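Local atomic coordinates of succinate dehydrogenase subunit A (Mycolicibacterium smegmatis MC2 51, PDB entry 6LUM), a protein that probably catalyses the FAD-dependent oxidation of succinate to fumarate as the flavoprotein subunit of succinate dehydrogenase. Residues D[56-61]-D[128-133]; D[63-68]-D[122-127]. All coordinates share one frame; numbering follows the deposited sequence.

Both contacts lie near the periphery of the chain, within the range of its FAD-binding domain, with centres 11 Å apart. Contact 1 is partly buried and joins the loop ahead of helix 63-73 to the run entering strand 132-133; contact 2 sits at the surface and joins the N-terminal part of that helix to the loop just before Pro128. The same two chain regions are therefore paired twice. Their chemistry differs: contact 1 relies on charge pairs, with its Asp61-Arg131 pair buried, whereas contact 2 relies on Trp65, Phe68 and His124. The Arg131 side chain also packs on Trp65 and His66, which makes the two contacts continuous.

Contact 1 of 2, residues D[56-61]-D[128-133]; sequences ANVEED and PVRRAC
Asp61 OD2 lies 3.1 Å from Arg131 NE, a salt bridge between two buried side chains. The oxygen stands well out of the guanidinium plane, although carboxylate and guanidinium are tilted by only 30°, so the pairing is one of charge without an N-H directed at the acceptor. Chi1 of 56° sets Asp61 CG between its backbone N and carbonyl carbon; from there OD2 lies close to Arg131 CG as well as NE. Val129 CG2, anti to its own backbone N, packs against Asp61 CB at 3.6 Å, the two side chains crossing at about a right angle.

A second, looser charge pair lies farther out. Glu59 reaches across with its chain extended beyond CG, and OE1 comes within 3.8 Å of Arg130 NH1, a long salt bridge with the planes 55° apart. Its other oxygen, OE2, faces Val129 O at 3.1 Å; both are acceptors, so this approach is not a bond. Val58 CG2 touches Arg130 CD at 4.2 Å, a loose apolar contact beside the Glu59 pair.

The segment 56-61 links strand 51-52 to helix 63-73, whose residues Trp65 and His66 are touched by the Arg131 side chain. On the partner side, Arg131 and Ala132 form a classic beta bulge opposite Arg115, where strand 132-133 runs between strands 51-52 and 114-115.

Contact 2 of 2, residues D[63-68]-D[122-127]; sequences WEWHTF and RDHGKA
An aromatic cluster of Trp65, Phe68 and His124 joins the start of helix 63-73 to the loop between strands 114-115 and 132-133. Within it Phe68 and His124 stack face to face: the ring centroids are 4.6 Å apart and the planes differ by only 11°. The overlap is displaced toward the rims, as His124 CD2 lies over one face of the phenyl ring, shifted toward its rim, 4.1 Å from Phe68 CD1. Phe68 CE2 also lies 3.6 Å from His124 CA, so the ring meets the loop backbone too.

Trp65 meets the same imidazole differently. Their planes are inclined at 78° and they touch rim to rim, Trp65 CD1 lying 3.8 Å from His124 CE1, with neither ring over the other's face. Asp123 CB lies over one face of the indole, modelled too close for the CH-pi contact to be taken in detail, while Arg122 NH1 approaches the far end of the six-membered ring at CH2, 3.4 Å away. That carbon lies at the guanidinium edge, near its plane, and the two flat groups are clearly tilted against each other.

The carboxylate of Glu64 adds a polar neighbour to the cluster, although its OE1 is hydrogen-bonded to Tyr577 OH. Its chain bends at chi2 (-87°), and the carboxylate beyond the bend meets the imidazole from the side: Glu64 OE2 lies in the ring plane at the edge, 3.1 Å from His124 CE1.

Contact 1 of 2, residues D[56-61]-D[128-133]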
ATOM      1  N   ALA D  56       0.101   5.793 -40.619  1.00 39.08           N
ATOM      2  CA  ALA D  56       0.325   4.827 -41.691  1.00 39.08           C
ATOM      3  C   ALA D  56       0.247   3.392 -41.158  1.00 39.08           C
ATOM      4  O   ALA D  56       1.230   2.652 -41.112  1.00 39.08           O
ATOM      5  CB  ALA D  56       1.661   5.088 -42.392  1.00 39.08           C
ATOM      6  N   ASN D  57      -0.960   3.034 -40.723  1.00 41.72           N
ATOM      7  CA  ASN D  57      -1.268   1.672 -40.308  1.00 41.72           C
ATOM      8  C   ASN D  57      -2.017   0.890 -41.372  1.00 41.72           C
ATOM      9  O   ASN D  57      -1.716  -0.285 -41.592  1.00 41.72           O
ATOM     10  CB  ASN D  57      -2.085   1.676 -39.016  1.00 41.72           C
ATOM     11  CG  ASN D  57      -1.230   1.894 -37.796  1.00 41.72           C
ATOM     12  OD1 ASN D  57      -1.725   1.925 -36.673  1.00 41.72           O
ATOM     13  ND2 ASN D  57       0.067   2.053 -38.009  1.00 41.72           N
ATOM     14  N   VAL D  58      -2.986   1.509 -42.044  1.00 43.98           N
ATOM     15  CA  VAL D  58      -3.704   0.839 -43.120  1.00 43.98           C
ATOM     16  C   VAL D  58      -3.200   1.255 -44.497  1.00 43.98           C
ATOM     17  O   VAL D  58      -3.468   0.548 -45.481  1.00 43.98           O
ATOM     18  CB  VAL D  58      -5.223   1.090 -43.017  1.00 43.98           C
ATOM     19  CG1 VAL D  58      -5.715   0.770 -41.620  1.00 43.98           C
ATOM     20  CG2 VAL D  58      -5.560   2.521 -43.396  1.00 43.98           C
ATOM     21  N   GLU D  59      -2.494   2.373 -44.597  1.00 43.55           N
ATOM     22  CA  GLU D  59      -1.964   2.874 -45.858  1.00 43.55           C
ATOM     23  C   GLU D  59      -0.579   3.428 -45.562  1.00 43.55           C
ATOM     24  O   GLU D  59       0.009   3.152 -44.511  1.00 43.55           O
ATOM     25  CB  GLU D  59      -2.899   3.924 -46.476  1.00 43.55           C
ATOM     26  CG  GLU D  59      -4.257   3.389 -46.895  1.00 43.55           C
ATOM     27  CD  GLU D  59      -4.850   4.164 -48.047  1.00 43.55           C
ATOM     28  OE1 GLU D  59      -5.694   3.601 -48.771  1.00 43.55           O
ATOM     29  OE2 GLU D  59      -4.468   5.336 -48.231  1.00 43.55           O
ATOM     30  N   GLU D  60      -0.039   4.216 -46.483  1.00 48.81           N
ATOM     31  CA  GLU D  60       1.257   4.845 -46.287  1.00 48.81           C
ATOM     32  C   GLU D  60       1.125   6.354 -46.398  1.00 48.81           C
ATOM     33  O   GLU D  60       0.579   6.863 -47.382  1.00 48.81           O
ATOM     34  CB  GLU D  60       2.284   4.341 -47.297  1.00 48.81           C
ATOM     35  CG  GLU D  60       3.707   4.705 -46.918  1.00 48.81           C
ATOM     36  CD  GLU D  60       4.024   4.370 -45.472  1.00 48.81           C
ATOM     37  OE1 GLU D  60       3.741   3.232 -45.043  1.00 48.81           O
ATOM     38  OE2 GLU D  60       4.551   5.249 -44.759  1.00 48.81           O
ATOM     39  N   ASP D  61       1.617   7.061 -45.385  1.00 44.56           N
ATOM     40  CA  ASP D  61       1.747   8.506 -45.470  1.00 44.56           C
ATOM     41  C   ASP D  61       2.804   8.977 -44.487  1.00 44.56           C
ATOM     42  O   ASP D  61       2.998   8.383 -43.425  1.00 44.56           O
ATOM     43  CB  ASP D  61       0.419   9.225 -45.218  1.00 44.56           C
ATOM     44  CG  ASP D  61      -0.202   8.863 -43.895  1.00 44.56           C
ATOM     45  OD1 ASP D  61       0.289   7.927 -43.237  1.00 44.56           O
ATOM     46  OD2 ASP D  61      -1.184   9.521 -43.503  1.00 44.56           O
ATOM     47  N   PRO D 128      -7.503  10.273 -51.606  1.00 44.45           N
ATOM     48  CA  PRO D 128      -7.649  10.094 -50.157  1.00 44.45           C
ATOM     49  C   PRO D 128      -6.500   9.283 -49.575  1.00 44.45           C
ATOM     50  O   PRO D 128      -5.794   8.559 -50.279  1.00 44.45           O
ATOM     51  CB  PRO D 128      -8.978   9.353 -50.028  1.00 44.45           C
ATOM     52  CG  PRO D 128      -9.754   9.809 -51.208  1.00 44.45           C
ATOM     53  CD  PRO D 128      -8.763  10.003 -52.318  1.00 44.45           C
ATOM     54  N   VAL D 129      -6.306   9.418 -48.266  1.00 42.79           N
ATOM     55  CA  VAL D 129      -5.117   8.861 -47.633  1.00 42.79           C
ATOM     56  C   VAL D 129      -5.463   8.088 -46.365  1.00 42.79           C
ATOM     57  O   VAL D 129      -4.633   7.334 -45.845  1.00 42.79           O
ATOM     58  CB  VAL D 129      -4.097   9.979 -47.354  1.00 42.79           C
ATOM     59  CG1 VAL D 129      -4.660  10.968 -46.379  1.00 42.79           C
ATOM     60  CG2 VAL D 129      -2.783   9.412 -46.852  1.00 42.79           C
ATOM     61  N   ARG D 130      -6.691   8.244 -45.866  1.00 42.99           N
ATOM     62  CA  ARG D 130      -7.161   7.520 -44.683  1.00 42.99           C
ATOM     63  C   ARG D 130      -6.273   7.810 -43.468  1.00 42.99           C
ATOM     64  O   ARG D 130      -5.548   6.952 -42.967  1.00 42.99           O
ATOM     65  CB  ARG D 130      -7.236   6.013 -44.950  1.00 42.99           C
ATOM     66  CG  ARG D 130      -8.447   5.594 -45.737  1.00 42.99           C
ATOM     67  CD  ARG D 130      -8.613   4.088 -45.734  1.00 42.99           C
ATOM     68  NE  ARG D 130      -9.950   3.704 -46.172  1.00 42.99           N
ATOM     69  CZ  ARG D 130     -10.337   3.674 -47.443  1.00 42.99           C
ATOM     70  NH1 ARG D 130      -9.486   4.001 -48.406  1.00 42.99           N
ATOM     71  NH2 ARG D 130     -11.575   3.315 -47.753  1.00 42.99           N
ATOM     72  N   ARG D 131      -6.338   9.062 -43.022  1.00 38.88           N
ATOM     73  CA  ARG D 131      -5.556   9.499 -41.875  1.00 38.88           C
ATOM     74  C   ARG D 131      -6.288   9.354 -40.549  1.00 38.88           C
ATOM     75  O   ARG D 131      -5.670   8.980 -39.547  1.00 38.88           O
ATOM     76  CB  ARG D 131      -5.147  10.960 -42.043  1.00 38.88           C
ATOM     77  CG  ARG D 131      -3.917  11.150 -42.856  1.00 38.88           C
ATOM     78  CD  ARG D 131      -3.183  12.389 -42.451  1.00 38.88           C
ATOM     79  NE  ARG D 131      -2.000  12.552 -43.276  1.00 38.88           N
ATOM     80  CZ  ARG D 131      -2.016  13.086 -44.487  1.00 38.88           C
ATOM     81  NH1 ARG D 131      -3.154  13.520 -45.005  1.00 38.88           N
ATOM     82  NH2 ARG D 131      -0.894  13.189 -45.178  1.00 38.88           N
ATOM     83  N   ALA D 132      -7.589   9.642 -40.522  1.00 33.79           N
ATOM     84  CA  ALA D 132      -8.263   9.979 -39.273  1.00 33.79           C
ATOM     85  C   ALA D 132      -8.451   8.753 -38.395  1.00 33.79           C
ATOM     86  O   ALA D 132      -9.120   7.797 -38.791  1.00 33.79           O
ATOM     87  CB  ALA D 132      -9.611  10.624 -39.569  1.00 33.79           C
ATOM     88  N   CYS D 133      -7.843   8.772 -37.211  1.00 34.51           N
ATOM     89  CA  CYS D 133      -8.172   7.813 -36.177  1.00 34.51           C
ATOM     90  C   CYS D 133      -9.549   8.130 -35.606  1.00 34.51           C
ATOM     91  O   CYS D 133     -10.099   9.213 -35.805  1.00 34.51           O
ATOM     92  CB  CYS D 133      -7.135   7.853 -35.064  1.00 34.51           C
ATOM     93  SG  CYS D 133      -5.475   7.493 -35.591  1.00 34.51           S
TER

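Contact 2 of 2, residues D[63-68]-D[122-127]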
ATOM      1  N   TRP D  63       4.338  12.674 -42.562  1.00 43.04           N
ATOM      2  CA  TRP D  63       3.715  13.891 -42.075  1.00 43.04           C
ATOM      3  C   TRP D  63       3.845  15.056 -43.039  1.00 43.04           C
ATOM      4  O   TRP D  63       3.196  16.080 -42.822  1.00 43.04           O
ATOM      5  CB  TRP D  63       4.288  14.278 -40.717  1.00 43.04           C
ATOM      6  CG  TRP D  63       5.763  14.322 -40.649  1.00 43.04           C
ATOM      7  CD1 TRP D  63       6.574  13.395 -40.085  1.00 43.04           C
ATOM      8  CD2 TRP D  63       6.615  15.362 -41.135  1.00 43.04           C
ATOM      9  NE1 TRP D  63       7.885  13.781 -40.197  1.00 43.04           N
ATOM     10  CE2 TRP D  63       7.936  14.988 -40.839  1.00 43.04           C
ATOM     11  CE3 TRP D  63       6.391  16.570 -41.795  1.00 43.04           C
ATOM     12  CZ2 TRP D  63       9.026  15.773 -41.182  1.00 43.04           C
ATOM     13  CZ3 TRP D  63       7.471  17.348 -42.136  1.00 43.04           C
ATOM     14  CH2 TRP D  63       8.772  16.948 -41.830  1.00 43.04           C
ATOM     15  N   GLU D  64       4.643  14.935 -44.099  1.00 42.21           N
ATOM     16  CA  GLU D  64       4.823  16.071 -44.994  1.00 42.21           C
ATOM     17  C   GLU D  64       3.575  16.324 -45.826  1.00 42.21           C
ATOM     18  O   GLU D  64       3.234  17.478 -46.106  1.00 42.21           O
ATOM     19  CB  GLU D  64       6.034  15.855 -45.894  1.00 42.21           C
ATOM     20  CG  GLU D  64       6.502  17.119 -46.588  1.00 42.21           C
ATOM     21  CD  GLU D  64       5.786  17.375 -47.900  1.00 42.21           C
ATOM     22  OE1 GLU D  64       5.399  18.536 -48.149  1.00 42.21           O
ATOM     23  OE2 GLU D  64       5.617  16.422 -48.686  1.00 42.21           O
ATOM     24  N   TRP D  65       2.874  15.267 -46.228  1.00 46.40           N
ATOM     25  CA  TRP D  65       1.628  15.465 -46.958  1.00 46.40           C
ATOM     26  C   TRP D  65       0.561  16.054 -46.047  1.00 46.40           C
ATOM     27  O   TRP D  65      -0.233  16.904 -46.471  1.00 46.40           O
ATOM     28  CB  TRP D  65       1.164  14.147 -47.573  1.00 46.40           C
ATOM     29  CG  TRP D  65       2.237  13.448 -48.366  1.00 46.40           C
ATOM     30  CD1 TRP D  65       3.269  14.035 -49.032  1.00 46.40           C
ATOM     31  CD2 TRP D  65       2.382  12.036 -48.569  1.00 46.40           C
ATOM     32  NE1 TRP D  65       4.050  13.080 -49.632  1.00 46.40           N
ATOM     33  CE2 TRP D  65       3.526  11.845 -49.360  1.00 46.40           C
ATOM     34  CE3 TRP D  65       1.666  10.916 -48.145  1.00 46.40           C
ATOM     35  CZ2 TRP D  65       3.957  10.584 -49.752  1.00 46.40           C
ATOM     36  CZ3 TRP D  65       2.090   9.670 -48.546  1.00 46.40           C
ATOM     37  CH2 TRP D  65       3.228   9.512 -49.330  1.00 46.40           C
ATOM     38  N   HIS D  66       0.550  15.638 -44.780  1.00 39.26           N
ATOM     39  CA  HIS D  66      -0.327  16.256 -43.794  1.00 39.26           C
ATOM     40  C   HIS D  66      -0.028  17.739 -43.646  1.00 39.26           C
ATOM     41  O   HIS D  66      -0.943  18.567 -43.606  1.00 39.26           O
ATOM     42  CB  HIS D  66      -0.169  15.547 -42.451  1.00 39.26           C
ATOM     43  CG  HIS D  66      -1.246  15.865 -41.464  1.00 39.26           C
ATOM     44  ND1 HIS D  66      -1.062  15.749 -40.105  1.00 39.26           N
ATOM     45  CD2 HIS D  66      -2.519  16.285 -41.638  1.00 39.26           C
ATOM     46  CE1 HIS D  66      -2.175  16.091 -39.483  1.00 39.26           C
ATOM     47  NE2 HIS D  66      -3.075  16.419 -40.391  1.00 39.26           N
ATOM     48  N   THR D  67       1.253  18.087 -43.542  1.00 34.84           N
ATOM     49  CA  THR D  67       1.643  19.482 -43.398  1.00 34.84           C
ATOM     50  C   THR D  67       1.217  20.295 -44.610  1.00 34.84           C
ATOM     51  O   THR D  67       0.697  21.408 -44.474  1.00 34.84           O
ATOM     52  CB  THR D  67       3.147  19.577 -43.184  1.00 34.84           C
ATOM     53  OG1 THR D  67       3.481  18.986 -41.927  1.00 34.84           O
ATOM     54  CG2 THR D  67       3.586  21.007 -43.179  1.00 34.84           C
ATOM     55  N   PHE D  68       1.421  19.754 -45.809  1.00 39.19           N
ATOM     56  CA  PHE D  68       1.005  20.489 -46.994  1.00 39.19           C
ATOM     57  C   PHE D  68      -0.499  20.673 -47.021  1.00 39.19           C
ATOM     58  O   PHE D  68      -0.994  21.728 -47.430  1.00 39.19           O
ATOM     59  CB  PHE D  68       1.454  19.790 -48.272  1.00 39.19           C
ATOM     60  CG  PHE D  68       0.817  20.356 -49.509  1.00 39.19           C
ATOM     61  CD1 PHE D  68       1.349  21.471 -50.121  1.00 39.19           C
ATOM     62  CD2 PHE D  68      -0.321  19.787 -50.049  1.00 39.19           C
ATOM     63  CE1 PHE D  68       0.766  22.000 -51.248  1.00 39.19           C
ATOM     64  CE2 PHE D  68      -0.906  20.315 -51.174  1.00 39.19           C
ATOM     65  CZ  PHE D  68      -0.361  21.421 -51.775  1.00 39.19           C
ATOM     66  N   ARG D 122      -3.531  12.381 -50.812  1.00 48.60           N
ATOM     67  CA  ARG D 122      -2.492  11.365 -50.849  1.00 48.60           C
ATOM     68  C   ARG D 122      -1.140  12.030 -50.701  1.00 48.60           C
ATOM     69  O   ARG D 122      -0.456  11.829 -49.699  1.00 48.60           O
ATOM     70  CB  ARG D 122      -2.560  10.577 -52.158  1.00 48.60           C
ATOM     71  CG  ARG D 122      -1.412   9.614 -52.373  1.00 48.60           C
ATOM     72  CD  ARG D 122      -1.370   8.550 -51.293  1.00 48.60           C
ATOM     73  NE  ARG D 122      -0.889   7.280 -51.823  1.00 48.60           N
ATOM     74  CZ  ARG D 122       0.392   6.946 -51.916  1.00 48.60           C
ATOM     75  NH1 ARG D 122       1.331   7.785 -51.505  1.00 48.60           N
ATOM     76  NH2 ARG D 122       0.734   5.768 -52.416  1.00 48.60           N
ATOM     77  N   ASP D 123      -0.765  12.853 -51.677  1.00 50.55           N
ATOM     78  CA  ASP D 123       0.437  13.673 -51.553  1.00 50.55           C
ATOM     79  C   ASP D 123       0.306  14.835 -52.530  1.00 50.55           C
ATOM     80  O   ASP D 123       0.451  14.650 -53.743  1.00 50.55           O
ATOM     81  CB  ASP D 123       1.701  12.862 -51.808  1.00 50.55           C
ATOM     82  CG  ASP D 123       1.562  11.905 -52.961  1.00 50.55           C
ATOM     83  OD1 ASP D 123       2.503  11.117 -53.188  1.00 50.55           O
ATOM     84  OD2 ASP D 123       0.514  11.935 -53.635  1.00 50.55           O
ATOM     85  N   HIS D 124       0.031  16.022 -51.993  1.00 47.20           N
ATOM     86  CA  HIS D 124      -0.102  17.236 -52.787  1.00 47.20           C
ATOM     87  C   HIS D 124      -1.274  17.129 -53.755  1.00 47.20           C
ATOM     88  O   HIS D 124      -1.167  17.474 -54.934  1.00 47.20           O
ATOM     89  CB  HIS D 124       1.198  17.553 -53.531  1.00 47.20           C
ATOM     90  CG  HIS D 124       2.379  17.710 -52.629  1.00 47.20           C
ATOM     91  ND1 HIS D 124       2.748  16.748 -51.713  1.00 47.20           N
ATOM     92  CD2 HIS D 124       3.271  18.719 -52.494  1.00 47.20           C
ATOM     93  CE1 HIS D 124       3.816  17.158 -51.053  1.00 47.20           C
ATOM     94  NE2 HIS D 124       4.155  18.350 -51.509  1.00 47.20           N
ATOM     95  N   GLY D 125      -2.400  16.630 -53.259  1.00 41.26           N
ATOM     96  CA  GLY D 125      -3.615  16.601 -54.047  1.00 41.26           C
ATOM     97  C   GLY D 125      -3.692  15.467 -55.046  1.00 41.26           C
ATOM     98  O   GLY D 125      -3.813  15.706 -56.252  1.00 41.26           O
ATOM     99  N   LYS D 126      -3.628  14.227 -54.568  1.00 42.51           N
ATOM    100  CA  LYS D 126      -3.720  13.066 -55.442  1.00 42.51           C
ATOM    101  C   LYS D 126      -4.958  12.223 -55.166  1.00 42.51           C
ATOM    102  O   LYS D 126      -5.764  11.996 -56.073  1.00 42.51           O
ATOM    103  CB  LYS D 126      -2.451  12.216 -55.308  1.00 42.51           C
ATOM    104  N   ALA D 127      -5.143  11.762 -53.933  1.00 42.47           N
ATOM    105  CA  ALA D 127      -6.211  10.825 -53.613  1.00 42.47           C
ATOM    106  C   ALA D 127      -6.387  10.807 -52.103  1.00 42.47           C
ATOM    107  O   ALA D 127      -5.523  11.293 -51.367  1.00 42.47           O
ATOM    108  CB  ALA D 127      -5.895   9.418 -54.149  1.00 42.47           C
TER